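Local coordinates for peptidase M16 C-terminal domain-containing protein (Enterococcus faecalis, PDB 3D3Y) that is of unknown function but carries an M16-peptidase-type inactive domain and may bind a metal ion, at residues F163-D168 against I233-P238; Y261-Y266 against K408-Q413; D269-A274 against Q404-R409; V277-F282 against A304-D309. All coordinates share one frame; numbering follows the deposited sequence.

Contact 1. Residues F163-D168 against I233-P238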
loop_
_atom_site.group_PDB
_atom_site.type_symbol
_atom_site.label_atom_id
_atom_site.label_comp_id
_atom_site.label_asym_id
_atom_site.label_seq_id
_atom_site.Cartn_x
_atom_site.Cartn_y
_atom_site.Cartn_z
ATOM N N PHE A 163 -2.147 2.778 16.682
ATOM C CA PHE A 163 -0.726 3.171 16.552
ATOM C C PHE A 163 -0.348 4.446 17.303
ATOM O O PHE A 163 0.579 5.165 16.926
ATOM C CB PHE A 163 -0.389 3.356 15.073
ATOM C CG PHE A 163 -0.479 2.085 14.266
ATOM C CD1 PHE A 163 0.491 1.077 14.421
ATOM C CD2 PHE A 163 -1.510 1.908 13.331
ATOM C CE1 PHE A 163 0.437 -0.095 13.669
ATOM C CE2 PHE A 163 -1.591 0.726 12.567
ATOM C CZ PHE A 163 -0.607 -0.280 12.741
ATOM N N ASN A 164 -1.075 4.723 18.359
ATOM C CA ASN A 164 -0.961 5.999 19.041
ATOM C C ASN A 164 0.419 6.159 19.655
ATOM O O ASN A 164 0.866 7.276 19.878
ATOM C CB ASN A 164 -2.036 6.100 20.111
ATOM C CG ASN A 164 -2.311 7.524 20.531
ATOM O OD1 ASN A 164 -1.934 8.477 19.835
ATOM N ND2 ASN A 164 -2.987 7.686 21.673
ATOM N N GLN A 165 1.111 5.047 19.904
ATOM C CA GLN A 165 2.456 5.154 20.485
ATOM C C GLN A 165 3.504 5.585 19.428
ATOM O O GLN A 165 4.631 5.956 19.779
ATOM C CB GLN A 165 2.858 3.889 21.256
ATOM C CG GLN A 165 2.788 2.583 20.478
ATOM C CD GLN A 165 3.156 1.376 21.339
ATOM O OE1 GLN A 165 2.287 0.572 21.747
ATOM N NE2 GLN A 165 4.467 1.249 21.636
ATOM N N SER A 166 3.105 5.603 18.152
ATOM C CA SER A 166 4.026 5.944 17.082
ATOM C C SER A 166 3.562 7.154 16.282
ATOM O O SER A 166 2.556 7.074 15.537
ATOM C CB SER A 166 4.228 4.747 16.142
ATOM O OG SER A 166 4.812 5.185 14.921
ATOM N N GLU A 167 4.321 8.251 16.368
ATOM C CA GLU A 167 3.977 9.440 15.578
ATOM C C GLU A 167 3.990 9.190 14.051
ATOM O O GLU A 167 3.306 9.883 13.299
ATOM C CB GLU A 167 4.823 10.650 15.991
ATOM C CG GLU A 167 4.002 11.763 16.776
ATOM C CD GLU A 167 2.865 11.231 17.696
ATOM O OE1 GLU A 167 1.725 11.760 17.597
ATOM O OE2 GLU A 167 3.091 10.291 18.510
ATOM N N ASP A 168 4.741 8.182 13.605
ATOM C CA ASP A 168 4.824 7.870 12.178
ATOM C C ASP A 168 3.685 6.995 11.691
ATOM O O ASP A 168 3.105 7.240 10.630
ATOM C CB ASP A 168 6.159 7.204 11.863
ATOM C CG ASP A 168 7.340 8.016 12.327
ATOM O OD1 ASP A 168 7.365 9.231 12.099
ATOM O OD2 ASP A 168 8.264 7.435 12.933
ATOM N N ILE A 233 11.447 -3.431 7.381
ATOM C CA ILE A 233 10.146 -3.418 6.735
ATOM C C ILE A 233 8.985 -3.535 7.747
ATOM O O ILE A 233 7.973 -2.838 7.616
ATOM C CB ILE A 233 10.008 -4.442 5.574
ATOM C CG1 ILE A 233 8.600 -4.304 4.969
ATOM C CG2 ILE A 233 10.268 -5.858 6.038
ATOM C CD1 ILE A 233 8.504 -4.022 3.508
ATOM N N PHE A 234 9.128 -4.402 8.739
ATOM C CA PHE A 234 8.008 -4.721 9.605
ATOM C C PHE A 234 7.878 -3.655 10.677
ATOM O O PHE A 234 8.885 -3.051 11.095
ATOM C CB PHE A 234 8.163 -6.105 10.253
ATOM C CG PHE A 234 8.119 -7.250 9.272
ATOM C CD1 PHE A 234 7.205 -7.268 8.222
ATOM C CD2 PHE A 234 8.995 -8.318 9.408
ATOM C CE1 PHE A 234 7.160 -8.349 7.301
ATOM C CE2 PHE A 234 8.955 -9.413 8.494
ATOM C CZ PHE A 234 8.027 -9.415 7.446
ATOM N N TYR A 235 6.646 -3.419 11.117
ATOM C CA TYR A 235 6.436 -2.602 12.316
ATOM C C TYR A 235 5.803 -3.483 13.390
ATOM O O TYR A 235 4.883 -4.253 13.112
ATOM C CB TYR A 235 5.541 -1.387 12.047
ATOM C CG TYR A 235 5.107 -0.655 13.314
ATOM C CD1 TYR A 235 5.874 0.401 13.845
ATOM C CD2 TYR A 235 3.943 -1.030 13.991
ATOM C CE1 TYR A 235 5.477 1.079 15.013
ATOM C CE2 TYR A 235 3.537 -0.359 15.163
ATOM C CZ TYR A 235 4.302 0.685 15.662
ATOM O OH TYR A 235 3.861 1.320 16.805
ATOM N N ASN A 236 6.306 -3.326 14.613
ATOM C CA ASN A 236 5.795 -4.015 15.786
ATOM C C ASN A 236 5.681 -3.033 16.972
ATOM O O ASN A 236 6.390 -2.017 17.038
ATOM C CB ASN A 236 6.740 -5.192 16.127
ATOM C CG ASN A 236 6.305 -5.951 17.360
ATOM O OD1 ASN A 236 5.237 -6.587 17.362
ATOM N ND2 ASN A 236 7.119 -5.879 18.433
ATOM N N GLN A 237 4.800 -3.338 17.911
ATOM C CA GLN A 237 4.672 -2.520 19.124
ATOM C C GLN A 237 4.201 -3.423 20.241
ATOM O O GLN A 237 3.601 -4.474 19.963
ATOM C CB GLN A 237 3.660 -1.401 18.904
ATOM C CG GLN A 237 2.301 -1.881 18.427
ATOM C CD GLN A 237 1.295 -0.736 18.334
ATOM O OE1 GLN A 237 1.656 0.404 18.026
ATOM N NE2 GLN A 237 0.031 -1.039 18.605
ATOM N N PRO A 238 4.468 -3.042 21.502
ATOM C CA PRO A 238 3.980 -3.875 22.598
ATOM C C PRO A 238 2.457 -3.952 22.664
ATOM O O PRO A 238 1.754 -2.978 22.308
ATOM C CB PRO A 238 4.519 -3.167 23.847
ATOM C CG PRO A 238 5.604 -2.291 23.363
ATOM C CD PRO A 238 5.215 -1.872 22.000
#
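Phe163 and Tyr235 make the aromatic part of the contact, their side chains lying alongside and running opposite ways. Tyr235 CE2 arrives at the edge of the Phe163 ring, near its plane, 3.4 Å from CD1; the centroids are 5.4 Å apart and the planes inclined at 68°. Ser166 CB packs on the phenol end, 3.5 Å from Tyr235 OH. Polar order comes from within 233-238: Tyr235 OH donates to Gln237 OE1 over 2.7 Å, in the carbonyl plane and on a lone pair. Gln237 NE2 bonds to Tyr162 O, so both ends of this amide are held, which probably sets its rotation. Phe163 to Ser166 form a type I beta turn after helix 150-162; it meets loop 233-238, which belongs to the M16 inactive-domain family region and leads to strand 244-251. Tyr235 O receives Tyr266 OH. Amide packing completes the contact. Gln165 CG, between its backbone N and carbonyl carbon (chi1 55°), lies 3.5 Å from Gln237 OE1; the extended chain then carries the Gln165 amide onto that of Gln237, planes 27° apart, and its NE2 reaches Pro238 CD at 3.2 Å.

Contact 2. Residues Y261-Y266 against K408-Q413; sequences YNTDIY and KRLELQ
Tyr261 CG is anti to its carbonyl carbon (chi1 -60°) and Leu412 CG anti to its backbone N (chi1 -178°), each CG placed so that ring and leucine, on the same face of the sheet, overlap. Leu412 CD1 sits over the centre of the Tyr261 ring, 4.0 Å from the centroid, while Leu410 CD2 covers the opposite face nearer the rim, 3.9 Å from the centroid: two CH-pi contacts. Leu410 CD1 also touches Thr263 CG2 at 3.7 Å. Asn262 and Glu411 form an antiparallel hydrogen-bonded pair, Asn262 N to Glu411 O 2.8 Å and Glu411 N to Asn262 O 3.0 Å, joining strands 255-262 and 411-421 inside the mixed five-stranded sheet. A water lies between Asn262 OD1 and Arg409 O, 2.8 Å from each. Beyond the strand, Thr263 OG1 accepts from Ile265 N in an ST turn. Ile333 and Leu337 of helix 326-341 also pack on Tyr261. With apolar groups on both faces and a backbone tied into the sheet, the buried ring probably has a well-fixed tilt.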
loop_
_atom_site.group_PDB
_atom_site.type_symbol
_atom_site.label_atom_id
_atom_site.label_comp_id
_atom_site.label_asym_id
_atom_site.label_seq_id
_atom_site.Cartn_x
_atom_site.Cartn_y
_atom_site.Cartn_z
ATOM N N TYR A 261 -6.994 -5.283 16.528
ATOM C CA TYR A 261 -6.379 -6.339 17.301
ATOM C C TYR A 261 -4.922 -6.490 16.918
ATOM O O TYR A 261 -4.592 -6.370 15.738
ATOM C CB TYR A 261 -7.029 -7.664 16.920
ATOM C CG TYR A 261 -8.511 -7.802 17.156
ATOM C CD1 TYR A 261 -9.000 -8.463 18.278
ATOM C CD2 TYR A 261 -9.423 -7.332 16.215
ATOM C CE1 TYR A 261 -10.371 -8.613 18.474
ATOM C CE2 TYR A 261 -10.795 -7.495 16.386
ATOM C CZ TYR A 261 -11.251 -8.140 17.508
ATOM O OH TYR A 261 -12.603 -8.300 17.650
ATOM N N ASN A 262 -4.060 -6.773 17.893
ATOM C CA ASN A 262 -2.674 -7.144 17.617
ATOM C C ASN A 262 -2.671 -8.643 17.253
ATOM O O ASN A 262 -3.241 -9.471 17.983
ATOM C CB ASN A 262 -1.809 -6.875 18.860
ATOM C CG ASN A 262 -0.329 -7.189 18.644
ATOM O OD1 ASN A 262 0.074 -8.340 18.601
ATOM N ND2 ASN A 262 0.473 -6.161 18.546
ATOM N N THR A 263 -2.070 -8.984 16.127
ATOM C CA THR A 263 -1.945 -10.383 15.752
ATOM C C THR A 263 -0.544 -10.898 15.993
ATOM O O THR A 263 -0.355 -12.105 16.122
ATOM C CB THR A 263 -2.235 -10.604 14.256
ATOM O OG1 THR A 263 -1.244 -9.888 13.502
ATOM C CG2 THR A 263 -3.645 -10.103 13.861
ATOM N N ASP A 264 0.430 -9.990 15.997
ATOM C CA ASP A 264 1.835 -10.353 15.971
ATOM C C ASP A 264 2.182 -11.384 14.853
ATOM O O ASP A 264 3.102 -12.166 15.011
ATOM C CB ASP A 264 2.227 -10.870 17.368
ATOM C CG ASP A 264 3.725 -10.827 17.622
ATOM O OD1 ASP A 264 4.379 -9.803 17.268
ATOM O OD2 ASP A 264 4.238 -11.822 18.199
ATOM N N ILE A 265 1.447 -11.391 13.733
ATOM C CA ILE A 265 1.755 -12.314 12.640
ATOM C C ILE A 265 2.143 -11.546 11.375
ATOM O O ILE A 265 1.409 -10.668 10.928
ATOM C CB ILE A 265 0.582 -13.277 12.334
ATOM C CG1 ILE A 265 0.303 -14.207 13.542
ATOM C CG2 ILE A 265 0.874 -14.118 11.079
ATOM C CD1 ILE A 265 -1.095 -14.829 13.469
ATOM N N TYR A 266 3.277 -11.927 10.782
ATOM C CA TYR A 266 3.874 -11.160 9.679
ATOM C C TYR A 266 4.089 -12.008 8.460
ATOM O O TYR A 266 4.091 -13.242 8.536
ATOM C CB TYR A 266 5.198 -10.507 10.112
ATOM C CG TYR A 266 4.957 -9.451 11.178
ATOM C CD1 TYR A 266 4.860 -8.105 10.836
ATOM C CD2 TYR A 266 4.784 -9.809 12.514
ATOM C CE1 TYR A 266 4.601 -7.135 11.800
ATOM C CE2 TYR A 266 4.526 -8.844 13.500
ATOM C CZ TYR A 266 4.436 -7.520 13.136
ATOM O OH TYR A 266 4.181 -6.560 14.087
ATOM N N LYS A 408 -6.551 -17.424 19.200
ATOM C CA LYS A 408 -6.088 -17.238 20.585
ATOM C C LYS A 408 -4.995 -16.177 20.694
ATOM O O LYS A 408 -4.905 -15.483 21.710
ATOM C CB LYS A 408 -5.608 -18.565 21.201
ATOM C CG LYS A 408 -6.755 -19.528 21.550
ATOM C CD LYS A 408 -6.223 -20.934 21.889
ATOM C CE LYS A 408 -7.386 -21.908 22.104
ATOM N NZ LYS A 408 -6.875 -23.321 22.116
ATOM N N ARG A 409 -4.163 -16.056 19.660
ATOM C CA ARG A 409 -3.088 -15.034 19.641
ATOM C C ARG A 409 -3.608 -13.615 19.505
ATOM O O ARG A 409 -2.992 -12.671 19.984
ATOM C CB ARG A 409 -2.154 -15.298 18.474
ATOM C CG ARG A 409 -1.215 -16.422 18.767
ATOM C CD ARG A 409 -0.382 -16.784 17.550
ATOM N NE ARG A 409 0.447 -17.955 17.858
ATOM C CZ ARG A 409 1.762 -18.017 17.671
ATOM N NH1 ARG A 409 2.417 -16.970 17.166
ATOM N NH2 ARG A 409 2.411 -19.132 17.990
ATOM N N LEU A 410 -4.728 -13.480 18.806
ATOM C CA LEU A 410 -5.391 -12.206 18.581
ATOM C C LEU A 410 -5.633 -11.535 19.893
ATOM O O LEU A 410 -6.103 -12.178 20.821
ATOM C CB LEU A 410 -6.756 -12.458 17.953
ATOM C CG LEU A 410 -7.161 -11.484 16.882
ATOM C CD1 LEU A 410 -6.328 -11.895 15.690
ATOM C CD2 LEU A 410 -8.629 -11.614 16.539
ATOM N N GLU A 411 -5.367 -10.241 19.973
ATOM C CA GLU A 411 -5.575 -9.511 21.209
ATOM C C GLU A 411 -6.156 -8.141 20.895
ATOM O O GLU A 411 -5.485 -7.310 20.283
ATOM C CB GLU A 411 -4.245 -9.329 21.933
ATOM C CG GLU A 411 -4.350 -8.609 23.239
ATOM C CD GLU A 411 -4.792 -9.514 24.398
ATOM O OE1 GLU A 411 -5.212 -8.961 25.442
ATOM O OE2 GLU A 411 -4.712 -10.758 24.271
ATOM N N LEU A 412 -7.390 -7.905 21.332
ATOM C CA LEU A 412 -8.055 -6.599 21.100
ATOM C C LEU A 412 -7.275 -5.497 21.786
ATOM O O LEU A 412 -6.799 -5.676 22.930
ATOM C CB LEU A 412 -9.527 -6.637 21.547
ATOM C CG LEU A 412 -10.403 -5.399 21.350
ATOM C CD1 LEU A 412 -10.404 -4.956 19.880
ATOM C CD2 LEU A 412 -11.836 -5.648 21.864
ATOM N N GLN A 413 -7.092 -4.378 21.071
ATOM C CA GLN A 413 -6.260 -3.261 21.544
ATOM C C GLN A 413 -6.930 -1.891 21.484
ATOM O O GLN A 413 -6.663 -1.023 22.321
ATOM C CB GLN A 413 -4.928 -3.212 20.771
ATOM C CG GLN A 413 -3.943 -4.393 21.108
ATOM C CD GLN A 413 -3.359 -4.309 22.511
ATOM O OE1 GLN A 413 -3.963 -4.786 23.500
ATOM N NE2 GLN A 413 -2.190 -3.703 22.619
HETATM O O HOH W 1 -0.937 -10.749 19.717
#

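Contact 3. Residues D269-A274 against Q404-R409. With EDO (1,2-ethanediol), chain H.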
loop_
_atom_site.group_PDB
_atom_site.type_symbol
_atom_site.label_atom_id
_atom_site.label_comp_id
_atom_site.label_asym_id
_atom_site.label_seq_id
_atom_site.Cartn_x
_atom_site.Cartn_y
_atom_site.Cartn_z
ATOM N N ASP A 269 5.890 -15.492 8.335
ATOM C CA ASP A 269 5.826 -16.150 9.666
ATOM C C ASP A 269 5.123 -17.505 9.582
ATOM O O ASP A 269 4.339 -17.751 8.680
ATOM C CB ASP A 269 5.044 -15.295 10.666
ATOM C CG ASP A 269 5.890 -14.206 11.329
ATOM O OD1 ASP A 269 7.106 -14.158 11.076
ATOM O OD2 ASP A 269 5.313 -13.376 12.090
ATOM N N SER A 270 5.378 -18.351 10.573
ATOM C CA SER A 270 4.747 -19.655 10.710
ATOM C C SER A 270 3.218 -19.676 10.519
ATOM O O SER A 270 2.720 -20.517 9.760
ATOM C CB SER A 270 5.133 -20.246 12.063
ATOM O OG SER A 270 6.567 -20.379 12.115
ATOM N N TYR A 271 2.511 -18.754 11.181
ATOM C CA TYR A 271 1.056 -18.651 11.107
ATOM C C TYR A 271 0.505 -17.708 10.039
ATOM O O TYR A 271 -0.706 -17.397 10.030
ATOM C CB TYR A 271 0.454 -18.351 12.491
ATOM C CG TYR A 271 0.522 -19.587 13.390
ATOM C CD1 TYR A 271 -0.474 -20.574 13.328
ATOM C CD2 TYR A 271 1.607 -19.798 14.254
ATOM C CE1 TYR A 271 -0.415 -21.742 14.126
ATOM C CE2 TYR A 271 1.677 -20.961 15.054
ATOM C CZ TYR A 271 0.655 -21.923 14.973
ATOM O OH TYR A 271 0.698 -23.071 15.747
ATOM N N TYR A 272 1.367 -17.290 9.115
ATOM C CA TYR A 272 0.922 -16.414 8.007
ATOM C C TYR A 272 -0.273 -17.000 7.257
ATOM O O TYR A 272 -1.278 -16.318 7.058
ATOM C CB TYR A 272 2.070 -16.116 7.045
ATOM C CG TYR A 272 1.639 -15.250 5.858
ATOM C CD1 TYR A 272 1.536 -13.864 5.977
ATOM C CD2 TYR A 272 1.311 -15.836 4.637
ATOM C CE1 TYR A 272 1.127 -13.058 4.860
ATOM C CE2 TYR A 272 0.902 -15.070 3.535
ATOM C CZ TYR A 272 0.799 -13.687 3.662
ATOM O OH TYR A 272 0.435 -12.982 2.547
ATOM N N PHE A 273 -0.167 -18.244 6.783
ATOM C CA PHE A 273 -1.269 -18.832 5.999
ATOM C C PHE A 273 -2.525 -19.103 6.838
ATOM O O PHE A 273 -3.657 -18.813 6.399
ATOM C CB PHE A 273 -0.796 -20.097 5.238
ATOM C CG PHE A 273 0.102 -19.766 4.104
ATOM C CD1 PHE A 273 -0.432 -19.458 2.846
ATOM C CD2 PHE A 273 1.489 -19.680 4.296
ATOM C CE1 PHE A 273 0.390 -19.088 1.796
ATOM C CE2 PHE A 273 2.326 -19.303 3.246
ATOM C CZ PHE A 273 1.780 -19.018 2.005
ATOM N N ALA A 274 -2.316 -19.634 8.048
ATOM C CA ALA A 274 -3.405 -19.804 9.032
ATOM C C ALA A 274 -4.181 -18.488 9.255
ATOM O O ALA A 274 -5.395 -18.488 9.411
ATOM C CB ALA A 274 -2.819 -20.315 10.373
ATOM N N GLN A 404 -7.501 -21.920 15.259
ATOM C CA GLN A 404 -7.801 -21.693 16.673
ATOM C C GLN A 404 -6.627 -20.995 17.352
ATOM O O GLN A 404 -6.816 -20.073 18.172
ATOM C CB GLN A 404 -8.054 -23.018 17.427
ATOM C CG GLN A 404 -9.284 -23.810 17.031
ATOM C CD GLN A 404 -9.390 -25.110 17.813
ATOM O OE1 GLN A 404 -9.016 -26.179 17.307
ATOM N NE2 GLN A 404 -9.886 -25.034 19.042
ATOM N N GLU A 405 -5.411 -21.446 17.029
ATOM C CA GLU A 405 -4.207 -20.778 17.569
ATOM C C GLU A 405 -4.081 -19.282 17.134
ATOM O O GLU A 405 -3.764 -18.419 17.961
ATOM C CB GLU A 405 -2.939 -21.587 17.232
ATOM C CG GLU A 405 -1.623 -20.992 17.714
ATOM C CD GLU A 405 -1.562 -20.826 19.232
ATOM O OE1 GLU A 405 -2.241 -21.600 19.963
ATOM O OE2 GLU A 405 -0.823 -19.911 19.683
ATOM N N VAL A 406 -4.312 -18.985 15.861
ATOM C CA VAL A 406 -4.342 -17.596 15.377
ATOM C C VAL A 406 -5.394 -16.820 16.202
ATOM O O VAL A 406 -5.126 -15.721 16.705
ATOM C CB VAL A 406 -4.666 -17.537 13.843
ATOM C CG1 VAL A 406 -5.080 -16.117 13.388
ATOM C CG2 VAL A 406 -3.450 -18.039 13.047
ATOM N N ALA A 407 -6.570 -17.419 16.370
ATOM C CA ALA A 407 -7.663 -16.753 17.125
ATOM C C ALA A 407 -7.267 -16.480 18.584
ATOM O O ALA A 407 -7.600 -15.417 19.150
ATOM C CB ALA A 407 -8.924 -17.595 17.063
ATOM N N LYS A 408 -6.551 -17.424 19.200
ATOM C CA LYS A 408 -6.088 -17.238 20.585
ATOM C C LYS A 408 -4.995 -16.177 20.694
ATOM O O LYS A 408 -4.905 -15.483 21.710
ATOM C CB LYS A 408 -5.608 -18.565 21.201
ATOM C CG LYS A 408 -6.755 -19.528 21.550
ATOM C CD LYS A 408 -6.223 -20.934 21.889
ATOM C CE LYS A 408 -7.386 -21.908 22.104
ATOM N NZ LYS A 408 -6.875 -23.321 22.116
ATOM N N ARG A 409 -4.163 -16.056 19.660
ATOM C CA ARG A 409 -3.088 -15.034 19.641
ATOM C C ARG A 409 -3.608 -13.615 19.505
ATOM O O ARG A 409 -2.992 -12.671 19.984
ATOM C CB ARG A 409 -2.154 -15.298 18.474
ATOM C CG ARG A 409 -1.215 -16.422 18.767
ATOM C CD ARG A 409 -0.382 -16.784 17.550
ATOM N NE ARG A 409 0.447 -17.955 17.858
ATOM C CZ ARG A 409 1.762 -18.017 17.671
ATOM N NH1 ARG A 409 2.417 -16.970 17.166
ATOM N NH2 ARG A 409 2.411 -19.132 17.990
HETATM C C1 EDO H . 6.823 -17.150 14.283
HETATM O O1 EDO H . 5.789 -17.995 14.782
HETATM C C2 EDO H . 7.106 -17.641 12.887
HETATM O O2 EDO H . 8.084 -16.827 12.267
#
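Glu405 meets Tyr271 at about a right angle: its CG lies 3.7 Å from Tyr271 CZ, obliquely to the ring. The chain bends at chi2 (60°), turning CD aside, and the carboxylate goes on to Arg409 rather than to the phenol. One residue on, Val406 runs alongside the tyrosine. Its CG2 rests against both Tyr271 CD1, at 3.9 Å, and Ala274 CB, at 3.6 Å, and packs the C-terminal end of helix 400-409 against the N-terminal end of helix 272-284, two helices of the M16-type domain. Val406 also packs on Leu275 and Phe278 farther along that helix; Ala407 shares Phe278 and also meets Leu337 and Ile340 of helix 326-341. Arg409 closes the segment with its chain extended from CG to NE. The rim of the Tyr271 ring lies over one face of the guanidinium, planes 40° apart; Tyr271 CD2 is 3.8 Å above the guanidinium plane, over its centre, and Arg409 NH2 is 3.5 Å from Tyr271 CE2. One turn back, Glu405 OE2 receives Arg409 NE at 3.0 Å through its anti lone pair, the partner tilted 16° from the guanidinium plane. This i to i+4 salt bridge within helix 400-409 probably helps set the guanidinium under the ring and offsets part of its charge there.

Contact 4. Residues V277-F282 against A304-D309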
loop_
_atom_site.group_PDB
_atom_site.type_symbol
_atom_site.label_atom_id
_atom_site.label_comp_id
_atom_site.label_asym_id
_atom_site.label_seq_id
_atom_site.Cartn_x
_atom_site.Cartn_y
_atom_site.Cartn_z
ATOM N N VAL A 277 -6.577 -17.656 6.382
ATOM C CA VAL A 277 -7.789 -18.443 6.483
ATOM C C VAL A 277 -8.623 -17.957 7.660
ATOM O O VAL A 277 -9.837 -17.777 7.507
ATOM C CB VAL A 277 -7.488 -19.974 6.552
ATOM C CG1 VAL A 277 -8.795 -20.802 6.735
ATOM C CG2 VAL A 277 -6.730 -20.425 5.287
ATOM N N PHE A 278 -7.984 -17.713 8.812
ATOM C CA PHE A 278 -8.734 -17.203 9.975
ATOM C C PHE A 278 -9.515 -15.948 9.591
ATOM O O PHE A 278 -10.709 -15.815 9.908
ATOM C CB PHE A 278 -7.817 -16.875 11.155
ATOM C CG PHE A 278 -8.486 -15.989 12.172
ATOM C CD1 PHE A 278 -9.293 -16.543 13.186
ATOM C CD2 PHE A 278 -8.350 -14.602 12.099
ATOM C CE1 PHE A 278 -9.952 -15.713 14.120
ATOM C CE2 PHE A 278 -9.006 -13.770 13.018
ATOM C CZ PHE A 278 -9.796 -14.330 14.047
ATOM N N ASN A 279 -8.839 -15.040 8.882
ATOM C CA ASN A 279 -9.445 -13.774 8.502
ATOM C C ASN A 279 -10.660 -13.981 7.634
ATOM O O ASN A 279 -11.698 -13.323 7.841
ATOM C CB ASN A 279 -8.466 -12.822 7.799
ATOM C CG ASN A 279 -9.146 -11.512 7.417
ATOM O OD1 ASN A 279 -9.283 -11.180 6.217
ATOM N ND2 ASN A 279 -9.617 -10.791 8.429
ATOM N N GLY A 280 -10.546 -14.900 6.671
ATOM C CA GLY A 280 -11.666 -15.223 5.799
ATOM C C GLY A 280 -12.867 -15.760 6.557
ATOM O O GLY A 280 -13.998 -15.411 6.228
ATOM N N ILE A 281 -12.625 -16.591 7.583
ATOM C CA ILE A 281 -13.719 -17.232 8.330
ATOM C C ILE A 281 -14.366 -16.237 9.290
ATOM O O ILE A 281 -15.568 -16.315 9.569
ATOM C CB ILE A 281 -13.173 -18.447 9.117
ATOM C CG1 ILE A 281 -12.834 -19.604 8.167
ATOM C CG2 ILE A 281 -14.145 -18.926 10.199
ATOM C CD1 ILE A 281 -11.846 -20.631 8.828
ATOM N N PHE A 282 -13.545 -15.340 9.833
ATOM C CA PHE A 282 -13.985 -14.376 10.864
ATOM C C PHE A 282 -14.864 -13.272 10.238
ATOM O O PHE A 282 -16.046 -13.142 10.577
ATOM C CB PHE A 282 -12.756 -13.835 11.635
ATOM C CG PHE A 282 -13.080 -12.892 12.777
ATOM C CD1 PHE A 282 -14.147 -13.138 13.666
ATOM C CD2 PHE A 282 -12.277 -11.775 12.997
ATOM C CE1 PHE A 282 -14.430 -12.255 14.749
ATOM C CE2 PHE A 282 -12.538 -10.888 14.047
ATOM C CZ PHE A 282 -13.603 -11.136 14.957
ATOM N N ALA A 304 -20.173 -5.700 8.240
ATOM C CA ALA A 304 -19.202 -6.067 9.241
ATOM C C ALA A 304 -18.097 -6.833 8.530
ATOM O O ALA A 304 -18.369 -7.885 7.977
ATOM C CB ALA A 304 -19.833 -6.947 10.309
ATOM N N SER A 305 -16.867 -6.325 8.507
ATOM C CA SER A 305 -15.839 -7.132 7.849
ATOM C C SER A 305 -14.505 -7.010 8.522
ATOM O O SER A 305 -14.301 -6.125 9.347
ATOM C CB SER A 305 -15.734 -6.781 6.369
ATOM O OG SER A 305 -15.224 -5.494 6.237
ATOM N N SER A 306 -13.598 -7.916 8.185
ATOM C CA SER A 306 -12.285 -7.909 8.829
ATOM C C SER A 306 -11.232 -7.823 7.731
ATOM O O SER A 306 -11.509 -8.202 6.559
ATOM C CB SER A 306 -12.108 -9.142 9.729
ATOM O OG SER A 306 -12.079 -10.345 8.955
ATOM N N SER A 307 -10.067 -7.263 8.084
ATOM C CA SER A 307 -8.937 -7.083 7.165
ATOM C C SER A 307 -7.702 -7.308 8.000
ATOM O O SER A 307 -7.728 -7.047 9.202
ATOM C CB SER A 307 -8.864 -5.638 6.666
ATOM O OG SER A 307 -10.034 -5.329 5.951
ATOM N N ILE A 308 -6.627 -7.745 7.353
ATOM C CA ILE A 308 -5.318 -7.986 8.008
ATOM C C ILE A 308 -4.183 -7.195 7.337
ATOM O O ILE A 308 -4.246 -6.894 6.151
ATOM C CB ILE A 308 -4.917 -9.489 8.047
ATOM C CG1 ILE A 308 -4.966 -10.101 6.631
ATOM C CG2 ILE A 308 -5.830 -10.223 9.010
ATOM C CD1 ILE A 308 -4.359 -11.592 6.506
ATOM N N ASP A 309 -3.147 -6.884 8.118
ATOM C CA ASP A 309 -1.959 -6.257 7.615
ATOM C C ASP A 309 -0.813 -7.068 8.209
ATOM O O ASP A 309 -0.561 -7.030 9.426
ATOM C CB ASP A 309 -1.928 -4.795 8.082
ATOM C CG ASP A 309 -0.669 -4.041 7.654
ATOM O OD1 ASP A 309 0.412 -4.642 7.481
ATOM O OD2 ASP A 309 -0.768 -2.794 7.532
HETATM O O HOH W 2 -9.851 -9.044 4.211
#
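A water donates to both Asn279 OD1 and Ser306 O, 3.0 Å from each, and so bridges the helix 277-282 and the strand 304-309. Asn279 reaches the strand with CG anti to its backbone N (chi1 180°). Against its amide, Ile308 CG2 packs at 3.9 Å from Asn279 ND2 and equally from Asn279 CB. Farther along the helix Phe282 CD2 approaches Ser306 CB at 4.2 Å, obliquely to its ring. Ser306 and Ile308, alternate residues of the strand, both face the helix. The axes run almost antiparallel, at 168°, and come within 7.8 Å of each other. On the neighbouring strand 314-321, Phe278 packs on Met315 and Phe282 also on Val317. Strand 303-309 is the outermost of its five-stranded sheet within the chain, and the helix runs along it, nearly antiparallel, an alpha/beta layer consistent with the M16-type domain.

In the fold
Contacts 2, 3 and 4 cluster in the part of the fold built on strands 244-251, 411-421, 255-262, 314-321 and 303-309, while contact 1 lies about 14 Å from contact 2, centre to centre, where two loops meet. Contacts 2 and 4 are buried and reach the same sheet, one by strand pairing and the other by helix packing; contacts 1 and 3 are only partly buried. Helix 272-284 serves contacts 3 and 4, and helix 400-409 contacts 2 and 3; Phe278 touches Val406, Ala407 and Leu410, tying the three together. Contact 1 touches contact 2 where Phe234 packs on Tyr266. Direct backbone bonds distinguish contact 2, a water bridge contact 4, an arginine, salt-bridged within its own helix, against a tyrosine contact 3, and ring and amide packing contact 1.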